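Light Chain (Clostridium botulinum, PDB 6BVD) acts as the zinc endopeptidase of a mosaic botulinum neurotoxin, probably cutting a neuronal SNARE protein and so blocking transmitter release. Local coordinates at residues 78-83 / 158-163; 141-144 / 148-151; 236-241 / 342-347; 247-250 / 255-258; 316-321 / 332-337. All coordinates share one frame; numbering follows the deposited sequence.

Contact 1. Residues 78-83 / 158-163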
# COMPACT_ATOMS: atom_id res chain seq x y z
N ASN A 78 -28.07 12.29 4.26
CA ASN A 78 -27.13 12.42 5.37
C ASN A 78 -25.71 11.93 5.06
O ASN A 78 -24.80 12.14 5.85
CB ASN A 78 -27.66 11.68 6.60
CG ASN A 78 -28.84 12.37 7.21
OD1 ASN A 78 -28.86 13.60 7.34
ND2 ASN A 78 -29.83 11.60 7.62
N TYR A 79 -25.51 11.30 3.90
CA TYR A 79 -24.16 10.88 3.52
C TYR A 79 -23.24 12.11 3.43
O TYR A 79 -23.62 13.12 2.84
CB TYR A 79 -24.17 10.14 2.18
CG TYR A 79 -22.83 9.56 1.80
CD1 TYR A 79 -22.23 8.61 2.60
CD2 TYR A 79 -22.16 9.96 0.63
CE1 TYR A 79 -21.01 8.07 2.27
CE2 TYR A 79 -20.92 9.41 0.29
CZ TYR A 79 -20.35 8.47 1.13
OH TYR A 79 -19.15 7.89 0.85
N LEU A 80 -22.07 12.01 4.07
CA LEU A 80 -21.05 13.06 4.17
C LEU A 80 -21.50 14.32 4.93
O LEU A 80 -20.98 15.39 4.70
CB LEU A 80 -20.54 13.49 2.78
CG LEU A 80 -19.76 12.47 1.95
CD1 LEU A 80 -19.38 13.06 0.63
CD2 LEU A 80 -18.51 12.00 2.67
N SER A 81 -22.43 14.17 5.87
CA SER A 81 -22.87 15.29 6.69
C SER A 81 -21.96 15.52 7.91
O SER A 81 -21.96 16.60 8.48
CB SER A 81 -24.32 15.10 7.15
OG SER A 81 -24.44 13.97 8.00
N THR A 82 -21.19 14.51 8.29
CA THR A 82 -20.27 14.64 9.43
C THR A 82 -18.78 14.65 9.03
O THR A 82 -18.40 14.09 8.00
CB THR A 82 -20.48 13.50 10.41
OG1 THR A 82 -20.18 12.26 9.75
CG2 THR A 82 -21.91 13.46 10.88
N ASN A 83 -17.95 15.28 9.86
CA ASN A 83 -16.52 15.33 9.65
C ASN A 83 -15.88 13.96 9.65
O ASN A 83 -14.92 13.73 8.92
CB ASN A 83 -15.85 16.19 10.72
CG ASN A 83 -15.98 17.67 10.44
OD1 ASN A 83 -16.70 18.10 9.54
ND2 ASN A 83 -15.26 18.47 11.22
N TRP A 158 -15.44 16.18 -6.15
CA TRP A 158 -16.42 16.26 -5.06
C TRP A 158 -17.04 14.89 -4.74
O TRP A 158 -17.02 13.99 -5.58
CB TRP A 158 -17.59 17.17 -5.44
CG TRP A 158 -17.26 18.56 -5.78
CD1 TRP A 158 -16.66 19.00 -6.91
CD2 TRP A 158 -17.60 19.73 -5.01
NE1 TRP A 158 -16.56 20.38 -6.87
CE2 TRP A 158 -17.14 20.84 -5.72
CE3 TRP A 158 -18.25 19.91 -3.80
CZ2 TRP A 158 -17.33 22.16 -5.26
CZ3 TRP A 158 -18.40 21.21 -3.31
CH2 TRP A 158 -17.92 22.31 -4.04
N GLY A 159 -17.68 14.80 -3.59
CA GLY A 159 -18.55 13.67 -3.26
C GLY A 159 -19.80 13.69 -4.13
O GLY A 159 -19.94 14.57 -4.96
N PRO A 160 -20.68 12.70 -3.97
CA PRO A 160 -21.86 12.64 -4.85
C PRO A 160 -22.88 13.75 -4.69
O PRO A 160 -22.98 14.39 -3.63
CB PRO A 160 -22.51 11.30 -4.46
CG PRO A 160 -22.06 11.07 -3.06
CD PRO A 160 -20.64 11.58 -3.02
N GLY A 161 -23.65 13.94 -5.76
CA GLY A 161 -24.90 14.69 -5.68
C GLY A 161 -26.01 13.87 -5.02
O GLY A 161 -25.72 13.02 -4.16
N PRO A 162 -27.28 14.09 -5.42
CA PRO A 162 -28.42 13.39 -4.82
C PRO A 162 -28.34 11.87 -4.89
O PRO A 162 -28.59 11.23 -3.87
CB PRO A 162 -29.62 13.92 -5.62
CG PRO A 162 -29.22 15.34 -5.91
CD PRO A 162 -27.72 15.26 -6.22
N ASP A 163 -28.04 11.33 -6.06
CA ASP A 163 -27.95 9.87 -6.25
C ASP A 163 -26.54 9.39 -5.88
O ASP A 163 -25.58 9.67 -6.59
CB ASP A 163 -28.30 9.50 -7.69
CG ASP A 163 -28.49 7.99 -7.90
OD1 ASP A 163 -27.91 7.17 -7.14
OD2 ASP A 163 -29.24 7.62 -8.83
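Tyr-79 meets Pro-160 with the edge of its ring. Pro-160 CG lies 3.9 Å from Tyr-79 CD2 and as far from CE2. Pro-160 CD comes in nearly in the plane of the same ring, 4.0 Å from Tyr-79 CE2. The two side chains cross at about a right angle, and the proline presents its CG-CD side to that edge. With CG opposite the backbone N (chi1 -174°), the tyrosine swings its ring out toward the second segment. One face of the ring is covered from within its own segment by Leu-80 CG, 3.6 Å above the plane and offset toward the rim. Leu-80 also reaches across. Its CD1 stands 4.0 Å from Gly-159 CA and 4.1 Å from Pro-160 CD. Gly-159 has no side chain here, and the leucine methyl lies over its bare CA. These four residues are buried and closely packed. They belong to two loops, one leading into helix 83-100 and one leaving strand 155-158 of the mixed sheet. Residues 78-81 form a type II beta turn, with Leu-80 at positive phi (64°). Arg-51 ties the loops together, with bonds to the carbonyls of Tyr-79, Pro-160 and Gly-161. Tyr-79 OH is bonded to Glu-200. The loose side is different. Exposed Asn-78, before the packed pair, and Ser-81 to Asn-83, after it, do not touch the second segment. Asn-78 O is gripped twice by Ser-81, by its N at 3.1 Å and by its OG at 2.8 Å. Thr-82 N-caps the helix through its hydroxyl.

Contact 2. Residues 141-144 / 148-151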
# COMPACT_ATOMS: atom_id res chain seq x y z
N VAL A 141 -7.86 31.02 -3.79
CA VAL A 141 -7.64 30.19 -2.60
C VAL A 141 -7.28 31.08 -1.40
O VAL A 141 -6.67 32.15 -1.56
CB VAL A 141 -6.54 29.11 -2.78
CG1 VAL A 141 -6.71 28.36 -4.10
CG2 VAL A 141 -5.15 29.68 -2.67
N LYS A 142 -7.71 30.67 -0.22
CA LYS A 142 -7.46 31.44 0.99
C LYS A 142 -6.40 30.73 1.84
O LYS A 142 -6.55 29.56 2.23
CB LYS A 142 -8.77 31.67 1.74
CG LYS A 142 -8.64 32.54 3.00
CD LYS A 142 -9.96 32.58 3.76
CE LYS A 142 -11.02 33.39 3.00
NZ LYS A 142 -12.36 33.30 3.68
N LEU A 143 -5.27 31.40 2.06
CA LEU A 143 -4.16 30.82 2.79
C LEU A 143 -4.34 30.83 4.33
O LEU A 143 -5.31 31.38 4.87
CB LEU A 143 -2.86 31.52 2.38
CG LEU A 143 -2.53 31.46 0.88
CD1 LEU A 143 -1.31 32.32 0.55
CD2 LEU A 143 -2.33 30.02 0.34
N ALA A 144 -3.39 30.21 5.02
CA ALA A 144 -3.43 30.11 6.47
C ALA A 144 -3.52 31.49 7.15
O ALA A 144 -4.27 31.66 8.11
CB ALA A 144 -2.21 29.37 6.98
N ILE A 148 -5.63 36.03 0.14
CA ILE A 148 -6.33 35.41 -0.99
C ILE A 148 -5.46 35.57 -2.23
O ILE A 148 -5.06 36.69 -2.58
CB ILE A 148 -7.70 36.07 -1.13
CG1 ILE A 148 -8.51 35.76 0.13
CG2 ILE A 148 -8.42 35.65 -2.44
CD1 ILE A 148 -9.82 36.48 0.23
N VAL A 149 -5.14 34.45 -2.88
CA VAL A 149 -4.35 34.45 -4.10
C VAL A 149 -5.03 33.60 -5.19
O VAL A 149 -5.97 32.85 -4.89
CB VAL A 149 -2.90 33.91 -3.85
CG1 VAL A 149 -2.16 34.77 -2.83
CG2 VAL A 149 -2.90 32.43 -3.37
N GLN A 150 -4.56 33.70 -6.43
CA GLN A 150 -5.12 32.91 -7.53
C GLN A 150 -4.23 31.70 -7.76
O GLN A 150 -3.01 31.76 -7.59
CB GLN A 150 -5.25 33.71 -8.84
CG GLN A 150 -6.40 34.71 -8.89
CD GLN A 150 -6.71 35.17 -10.32
OE1 GLN A 150 -5.98 34.86 -11.26
NE2 GLN A 150 -7.80 35.92 -10.48
N GLN A 151 -4.84 30.59 -8.14
CA GLN A 151 -4.12 29.35 -8.33
C GLN A 151 -4.69 28.60 -9.54
O GLN A 151 -5.86 28.71 -9.83
CB GLN A 151 -4.21 28.52 -7.06
CG GLN A 151 -3.55 27.20 -7.13
CD GLN A 151 -2.93 26.85 -5.82
OE1 GLN A 151 -2.79 27.71 -4.93
NE2 GLN A 151 -2.57 25.60 -5.66
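Ile-148 faces Lys-142 in a non-hydrogen-bonded antiparallel pair, with the CA atoms 4.6 Å apart. Their side chains lie on the same face of the sheet, and Ile-148 CG1 is 4.3 Å from Lys-142 CG. The lysine then leads away, and its charged end makes a cation-pi contact with Tyr-35. The CA-H of Ile-148 also points at Val-141 O, at 3.3 Å. Next comes Val-149, in a hydrogen-bonded pair with Val-141. Val-141 N gives a nearly straight bond of 2.9 Å to Val-149 O, and Val-149 N returns one of 3.1 Å to Val-141 O. That carbonyl therefore takes both an N-H and a CA-H from the partner strand. The two pairs belong to the beta hairpin of strands 138-142 and 148-152, and the second strand is the outermost of a mixed sheet within this chain. On the other face from Ile-148, the CG2 methyls of Val-141 and Val-149 meet at 3.6 Å. Each of these methyls sits between its own backbone N and carbonyl carbon. Beyond the strand, Leu-143 brings its CD1 to 4.2 Å from Val-149 CG2. The side chain of Gln-151 is bent at chi2 (144°). Its CB touches Val-141 CG1, and its OE1 lies 3.8 Å from Val-141 CG2. Val-141 also touches Ile-22 and Ile-24 of strand 21-24.

Contact 3. Residues 236-241 / 342-347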
# COMPACT_ATOMS: atom_id res chain seq x y z
N GLY A 236 -11.34 16.07 -21.50
CA GLY A 236 -11.64 17.50 -21.27
C GLY A 236 -10.37 18.38 -21.22
O GLY A 236 -10.33 19.48 -21.74
N LEU A 237 -9.33 17.87 -20.58
CA LEU A 237 -8.05 18.60 -20.45
C LEU A 237 -7.43 18.81 -21.83
O LEU A 237 -6.82 19.85 -22.10
CB LEU A 237 -7.07 17.84 -19.52
CG LEU A 237 -7.44 17.86 -18.04
CD1 LEU A 237 -6.46 17.07 -17.20
CD2 LEU A 237 -7.50 19.33 -17.49
N TYR A 238 -7.60 17.82 -22.71
CA TYR A 238 -7.13 17.93 -24.08
C TYR A 238 -8.15 18.62 -25.01
O TYR A 238 -7.91 18.78 -26.21
CB TYR A 238 -6.76 16.52 -24.63
CG TYR A 238 -5.33 16.13 -24.28
CD1 TYR A 238 -4.25 16.64 -25.00
CD2 TYR A 238 -5.07 15.25 -23.23
CE1 TYR A 238 -2.91 16.25 -24.67
CE2 TYR A 238 -3.76 14.88 -22.90
CZ TYR A 238 -2.69 15.37 -23.63
OH TYR A 238 -1.40 14.95 -23.27
N GLY A 239 -9.30 19.04 -24.46
CA GLY A 239 -10.28 19.79 -25.24
C GLY A 239 -10.99 18.92 -26.31
O GLY A 239 -11.48 19.47 -27.31
N THR A 240 -11.02 17.60 -26.11
CA THR A 240 -11.69 16.67 -27.06
C THR A 240 -13.01 16.16 -26.50
O THR A 240 -13.65 15.26 -27.08
CB THR A 240 -10.82 15.39 -27.34
OG1 THR A 240 -10.81 14.59 -26.18
CG2 THR A 240 -9.36 15.77 -27.69
N TYR A 241 -13.46 16.74 -25.39
CA TYR A 241 -14.66 16.29 -24.70
C TYR A 241 -15.92 16.47 -25.55
O TYR A 241 -16.13 17.52 -26.16
CB TYR A 241 -14.79 17.04 -23.37
CG TYR A 241 -15.83 16.61 -22.36
CD1 TYR A 241 -15.47 15.82 -21.28
CD2 TYR A 241 -17.16 17.03 -22.46
CE1 TYR A 241 -16.39 15.44 -20.33
CE2 TYR A 241 -18.09 16.66 -21.51
CZ TYR A 241 -17.70 15.87 -20.45
OH TYR A 241 -18.62 15.48 -19.50
N GLU A 342 -1.40 12.29 -35.33
CA GLU A 342 -2.00 10.96 -35.32
C GLU A 342 -1.56 10.18 -34.08
O GLU A 342 -2.39 9.54 -33.41
CB GLU A 342 -1.62 10.20 -36.59
CG GLU A 342 -2.38 8.90 -36.74
CD GLU A 342 -2.01 8.15 -37.99
OE1 GLU A 342 -1.17 8.66 -38.77
OE2 GLU A 342 -2.55 7.03 -38.18
N GLN A 343 -0.29 10.29 -33.71
CA GLN A 343 0.20 9.61 -32.52
C GLN A 343 -0.38 10.19 -31.23
O GLN A 343 -0.71 9.45 -30.30
CB GLN A 343 1.73 9.62 -32.47
CG GLN A 343 2.35 8.70 -33.53
CD GLN A 343 1.82 7.25 -33.46
OE1 GLN A 343 2.11 6.51 -32.52
NE2 GLN A 343 1.06 6.85 -34.47
N LEU A 344 -0.57 11.50 -31.19
CA LEU A 344 -1.17 12.11 -30.00
C LEU A 344 -2.62 11.66 -29.82
O LEU A 344 -3.03 11.22 -28.74
CB LEU A 344 -1.09 13.63 -30.10
CG LEU A 344 -1.88 14.37 -29.03
CD1 LEU A 344 -1.42 13.94 -27.65
CD2 LEU A 344 -1.69 15.92 -29.19
N TYR A 345 -3.38 11.71 -30.89
CA TYR A 345 -4.77 11.31 -30.87
C TYR A 345 -4.87 9.86 -30.43
O TYR A 345 -5.70 9.50 -29.60
CB TYR A 345 -5.40 11.53 -32.26
CG TYR A 345 -6.91 11.42 -32.28
CD1 TYR A 345 -7.70 12.53 -32.06
CD2 TYR A 345 -7.54 10.19 -32.50
CE1 TYR A 345 -9.09 12.44 -32.07
CE2 TYR A 345 -8.91 10.09 -32.52
CZ TYR A 345 -9.69 11.22 -32.30
OH TYR A 345 -11.09 11.14 -32.31
N LYS A 346 -3.95 9.04 -30.92
CA LYS A 346 -3.95 7.63 -30.56
C LYS A 346 -3.68 7.49 -29.07
O LYS A 346 -4.35 6.71 -28.39
CB LYS A 346 -2.92 6.87 -31.40
CG LYS A 346 -2.80 5.39 -31.13
CD LYS A 346 -1.69 4.80 -32.01
CE LYS A 346 -1.52 3.31 -31.81
NZ LYS A 346 -0.59 2.77 -32.86
N LYS A 347 -2.75 8.27 -28.56
CA LYS A 347 -2.40 8.26 -27.16
C LYS A 347 -3.56 8.68 -26.27
O LYS A 347 -3.85 8.02 -25.31
CB LYS A 347 -1.21 9.17 -26.89
CG LYS A 347 -0.77 9.22 -25.45
CD LYS A 347 0.32 10.24 -25.16
CE LYS A 347 -0.24 11.65 -25.05
NZ LYS A 347 0.70 12.62 -24.45
O HOH W 1 1.03 15.39 -25.02
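Tyr-238, which touches Leu-344 and Lys-347 of helix 338-348, sits where helix 222-237 ends in a Schellman motif: Gly-239 takes a positive phi (70°), and its N bonds back to Gly-236 O at 2.9 Å. The side chain of Tyr-238 leaves this helix end toward the other helix. Its ring carries the contact in two places. On the apolar side, Tyr-238 CE1 lies 4.1 Å from Leu-344 CD1, and the methyl comes at the ring obliquely. Leu-344 also touches Tyr-294 of helix 280-301. At the polar end, Tyr-238 OH and Lys-347 NZ are 3.4 Å apart, a weak hydrogen bond given by the lysine. A water bridges the same two groups. It donates to Tyr-238 OH at 3.0 Å and accepts from Lys-347 NZ at 2.8 Å, close to the plane of the tyrosine ring. The three polar atoms thus form a small triangle. The lysine chain bends at its CG-CD bond (chi3 80°), and this turns the ammonium group toward the tyrosine. Glu-112, outside both segments, is the stronger partner of both groups: its OE1 is bonded to Tyr-238 OH and its OE2 pairs with Lys-347 NZ in a salt bridge. The phenol and the ammonium therefore share one acidic group, whose charge would be expected to favour the protonated lysine. Helix 222-237 bears His-228 and His-232, two ligands of the zinc ion, in the HExxH pattern of this protease clan. The contact fastens the Schellman-capped C-terminal end of that zinc-binding helix to helix 338-348.

Contact 4. Residues 247-250 / 255-258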
# COMPACT_ATOMS: atom_id res chain seq x y z
N ILE A 247 -25.54 7.66 -30.25
CA ILE A 247 -25.85 6.52 -31.09
C ILE A 247 -26.53 5.41 -30.31
O ILE A 247 -26.49 5.39 -29.07
CB ILE A 247 -24.56 5.92 -31.79
CG1 ILE A 247 -23.52 5.51 -30.73
CG2 ILE A 247 -23.95 6.94 -32.75
CD1 ILE A 247 -22.21 4.96 -31.34
N THR A 248 -27.14 4.49 -31.04
CA THR A 248 -27.62 3.22 -30.51
C THR A 248 -26.84 2.09 -31.22
O THR A 248 -26.22 2.31 -32.25
CB THR A 248 -29.16 3.04 -30.73
OG1 THR A 248 -29.44 3.34 -32.09
CG2 THR A 248 -29.96 4.01 -29.83
N PRO A 249 -26.81 0.90 -30.63
CA PRO A 249 -26.04 -0.16 -31.30
C PRO A 249 -26.79 -0.74 -32.54
O PRO A 249 -28.01 -0.59 -32.63
CB PRO A 249 -25.85 -1.21 -30.20
CG PRO A 249 -26.98 -1.01 -29.28
CD PRO A 249 -27.31 0.48 -29.31
N ASN A 250 -26.06 -1.35 -33.48
CA ASN A 250 -26.67 -2.01 -34.65
C ASN A 250 -27.55 -3.18 -34.25
O ASN A 250 -28.69 -3.30 -34.67
CB ASN A 250 -25.55 -2.53 -35.59
CG ASN A 250 -26.09 -3.24 -36.84
OD1 ASN A 250 -27.05 -2.81 -37.48
ND2 ASN A 250 -25.48 -4.39 -37.15
N TYR A 255 -26.61 -9.22 -23.55
CA TYR A 255 -26.00 -8.66 -22.35
C TYR A 255 -26.35 -7.19 -22.14
O TYR A 255 -26.13 -6.64 -21.05
CB TYR A 255 -24.47 -8.80 -22.38
CG TYR A 255 -23.70 -7.74 -23.18
CD1 TYR A 255 -23.37 -6.51 -22.60
CD2 TYR A 255 -23.25 -8.00 -24.47
CE1 TYR A 255 -22.65 -5.55 -23.31
CE2 TYR A 255 -22.51 -7.03 -25.19
CZ TYR A 255 -22.22 -5.81 -24.59
OH TYR A 255 -21.52 -4.82 -25.27
N MET A 256 -26.82 -6.54 -23.21
CA MET A 256 -27.09 -5.09 -23.22
C MET A 256 -28.46 -4.70 -22.68
O MET A 256 -29.45 -5.45 -22.85
CB MET A 256 -26.97 -4.54 -24.64
CG MET A 256 -25.59 -4.51 -25.25
SD MET A 256 -25.72 -4.04 -26.99
CE MET A 256 -23.99 -4.00 -27.48
N LYS A 257 -28.51 -3.53 -22.05
CA LYS A 257 -29.77 -2.88 -21.72
C LYS A 257 -29.78 -1.46 -22.33
O LYS A 257 -29.10 -0.55 -21.83
CB LYS A 257 -29.99 -2.83 -20.21
CG LYS A 257 -31.40 -2.39 -19.86
CD LYS A 257 -31.53 -1.82 -18.46
CE LYS A 257 -32.96 -1.34 -18.23
NZ LYS A 257 -33.20 -0.97 -16.81
N VAL A 258 -30.49 -1.28 -23.44
CA VAL A 258 -30.46 -0.01 -24.18
C VAL A 258 -31.77 0.77 -23.98
O VAL A 258 -32.84 0.20 -24.11
CB VAL A 258 -30.26 -0.23 -25.70
CG1 VAL A 258 -29.88 1.07 -26.36
CG2 VAL A 258 -29.17 -1.25 -25.95
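Pro-249 packs on Met-256 and Val-258 within a single surface loop, the one joining strand 246-247 to strand 262-263. Soon after it comes helix 264-270, which carries the zinc ligand Glu-266. The loop folds back on itself, and the proline ring is the centre of the contact. Met-256 and Pro-249 run alongside each other in opposite senses. Met-256 SD lies 4.0 Å from Pro-249 CG. The methionine has CG set opposite its carbonyl carbon (chi1 -69°) and stays extended beyond it, which carries the sulfur to the proline. Val-258 and the proline instead point at each other, and both branches of the valine take part. Val-258 CG1 faces Pro-249 CD at 4.0 Å, and Val-258 CG2 faces Pro-249 CG at the same distance. The CG corner of the ring is thus shared by a sulfur and a methyl. Tyr-255 supports the methionine from within its own segment: Met-256 CG lies 3.6 Å above the plane of the Tyr-255 ring, toward its rim. Leu-369, from another loop, touches both Pro-249 and Met-256, and the backbone of Lys-257 is bonded to that of Leu-369. Ile-247, Thr-248 and Asn-250 touch a crystal neighbour, so the loop conformation may owe something to the lattice. All the contacts between the two segments are apolar, with no polar bond to set a direction. The contact therefore rests on apolar fit between partly exposed groups.

Contact 5. Residues 316-321 / 332-337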
# COMPACT_ATOMS: atom_id res chain seq x y z
N PHE A 316 5.53 28.62 -20.74
CA PHE A 316 4.20 28.10 -21.11
C PHE A 316 4.13 27.77 -22.58
O PHE A 316 3.46 26.79 -22.95
CB PHE A 316 3.06 29.07 -20.73
CG PHE A 316 2.57 28.89 -19.32
CD1 PHE A 316 1.44 28.14 -19.06
CD2 PHE A 316 3.28 29.43 -18.25
CE1 PHE A 316 1.00 27.95 -17.75
CE2 PHE A 316 2.86 29.26 -16.96
CZ PHE A 316 1.71 28.50 -16.69
N LYS A 317 4.81 28.53 -23.45
CA LYS A 317 4.87 28.16 -24.87
C LYS A 317 5.55 26.80 -25.09
O LYS A 317 5.14 26.02 -25.96
CB LYS A 317 5.59 29.22 -25.70
CG LYS A 317 4.80 30.52 -25.88
CD LYS A 317 5.55 31.48 -26.78
CE LYS A 317 4.76 32.78 -26.95
NZ LYS A 317 5.46 33.72 -27.88
N ASN A 318 6.63 26.55 -24.36
CA ASN A 318 7.27 25.24 -24.42
C ASN A 318 6.32 24.16 -23.95
O ASN A 318 6.24 23.07 -24.53
CB ASN A 318 8.54 25.21 -23.56
CG ASN A 318 9.58 26.16 -24.05
OD1 ASN A 318 9.51 26.63 -25.18
ND2 ASN A 318 10.55 26.48 -23.19
N LEU A 319 5.57 24.46 -22.91
CA LEU A 319 4.63 23.49 -22.36
C LEU A 319 3.53 23.10 -23.37
O LEU A 319 3.21 21.90 -23.49
CB LEU A 319 4.04 24.05 -21.09
CG LEU A 319 3.49 23.06 -20.08
CD1 LEU A 319 3.48 23.77 -18.73
CD2 LEU A 319 2.10 22.59 -20.47
N TYR A 320 2.97 24.07 -24.10
CA TYR A 320 1.91 23.78 -25.10
C TYR A 320 2.49 23.16 -26.38
O TYR A 320 1.83 22.35 -27.05
CB TYR A 320 1.10 25.06 -25.43
CG TYR A 320 0.36 25.56 -24.22
CD1 TYR A 320 -0.38 24.68 -23.43
CD2 TYR A 320 0.43 26.91 -23.81
CE1 TYR A 320 -1.00 25.08 -22.29
CE2 TYR A 320 -0.22 27.33 -22.67
CZ TYR A 320 -0.96 26.44 -21.91
OH TYR A 320 -1.61 26.82 -20.73
N GLU A 321 3.76 23.48 -26.68
CA GLU A 321 4.44 22.85 -27.81
C GLU A 321 4.48 21.34 -27.58
O GLU A 321 4.16 20.56 -28.48
CB GLU A 321 5.85 23.38 -28.00
CG GLU A 321 6.63 22.61 -29.08
CD GLU A 321 8.11 23.00 -29.15
OE1 GLU A 321 8.54 23.81 -28.30
OE2 GLU A 321 8.84 22.46 -30.02
N GLY A 332 11.04 29.63 -35.01
CA GLY A 332 10.20 29.60 -33.83
C GLY A 332 8.70 29.53 -34.12
O GLY A 332 7.88 29.73 -33.22
N VAL A 333 8.34 29.21 -35.37
CA VAL A 333 6.93 29.14 -35.76
C VAL A 333 6.32 27.76 -35.51
O VAL A 333 6.88 26.73 -35.92
CB VAL A 333 6.74 29.55 -37.23
CG1 VAL A 333 5.29 29.40 -37.66
CG2 VAL A 333 7.21 31.00 -37.43
N TYR A 334 5.17 27.74 -34.83
CA TYR A 334 4.48 26.51 -34.46
C TYR A 334 3.51 26.06 -35.56
O TYR A 334 2.85 26.89 -36.19
CB TYR A 334 3.74 26.66 -33.12
CG TYR A 334 4.65 27.01 -31.95
CD1 TYR A 334 5.47 26.05 -31.37
CD2 TYR A 334 4.65 28.29 -31.41
CE1 TYR A 334 6.32 26.37 -30.30
CE2 TYR A 334 5.50 28.62 -30.33
CZ TYR A 334 6.32 27.66 -29.78
OH TYR A 334 7.16 27.98 -28.72
N SER A 335 3.40 24.76 -35.77
CA SER A 335 2.36 24.27 -36.69
C SER A 335 2.00 22.83 -36.34
O SER A 335 2.69 22.20 -35.55
CB SER A 335 2.83 24.35 -38.13
OG SER A 335 3.91 23.44 -38.36
N VAL A 336 0.94 22.29 -36.95
CA VAL A 336 0.62 20.89 -36.72
C VAL A 336 1.38 19.99 -37.70
O VAL A 336 1.38 20.22 -38.91
CB VAL A 336 -0.90 20.64 -36.81
CG1 VAL A 336 -1.22 19.12 -36.85
CG2 VAL A 336 -1.61 21.32 -35.65
N ASP A 337 2.11 19.02 -37.14
CA ASP A 337 2.71 17.92 -37.90
C ASP A 337 1.73 16.74 -37.92
O ASP A 337 1.35 16.26 -36.85
CB ASP A 337 4.05 17.51 -37.27
CG ASP A 337 4.64 16.26 -37.90
OD1 ASP A 337 4.07 15.17 -37.73
OD2 ASP A 337 5.70 16.36 -38.55
O HOH W 2 8.67 26.24 -27.41
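Tyr-334 buries the most surface here, and it lies against Lys-317 and Glu-321 of helix 313-323. It stands on strand 334-335, the second strand of a small two-stranded antiparallel sheet with strand 327-328. This beta hairpin links helix 313-323 to helix 338-348. The tyrosine ring points at the helix and meets two residues one helical turn apart. Glu-321 CB is 3.8 Å from Tyr-334 CE1, and Glu-321 and the ring cross at about a right angle. Glu-321 CG is anti to N (chi1 174°), and the extended chain passes across the CE1 corner of the ring. The carboxyl carbon ends up in the ring plane, at its edge, with the carboxylate itself turned 64° from that plane. At the far end, Tyr-334 OH sits 3.6 Å from Lys-317 CB. The lysine then runs on past the tyrosine to bond Val-304 O. Leu-301 of helix 280-301 touches both Lys-317 and Tyr-334. A water joins the polar ends: it accepts from Tyr-334 OH at 2.7 Å and donates to Glu-321 OE1 at 2.6 Å.

How the contacts relate
Contacts 1 and 3 are buried, contact 5 is partly so, and contacts 2 and 4 lie at the surface. Contact 2 alone is held by backbone bonds, as a hairpin at a sheet edge. Contacts 1 and 4 are both apolar and built on a proline, between two loops in one and within a single loop in the other. Contacts 3 and 5 each set a tyrosine against a helix with a water at its hydroxyl. In contact 3 a lysine also joins the tyrosine, and both are bonded to Glu-112. These two contacts are neighbours, about 5 Å apart at their nearest atoms, since strand 334-335 runs into helix 338-348. Contacts 4 and 5 both fall in sequence between the two segments of contact 3.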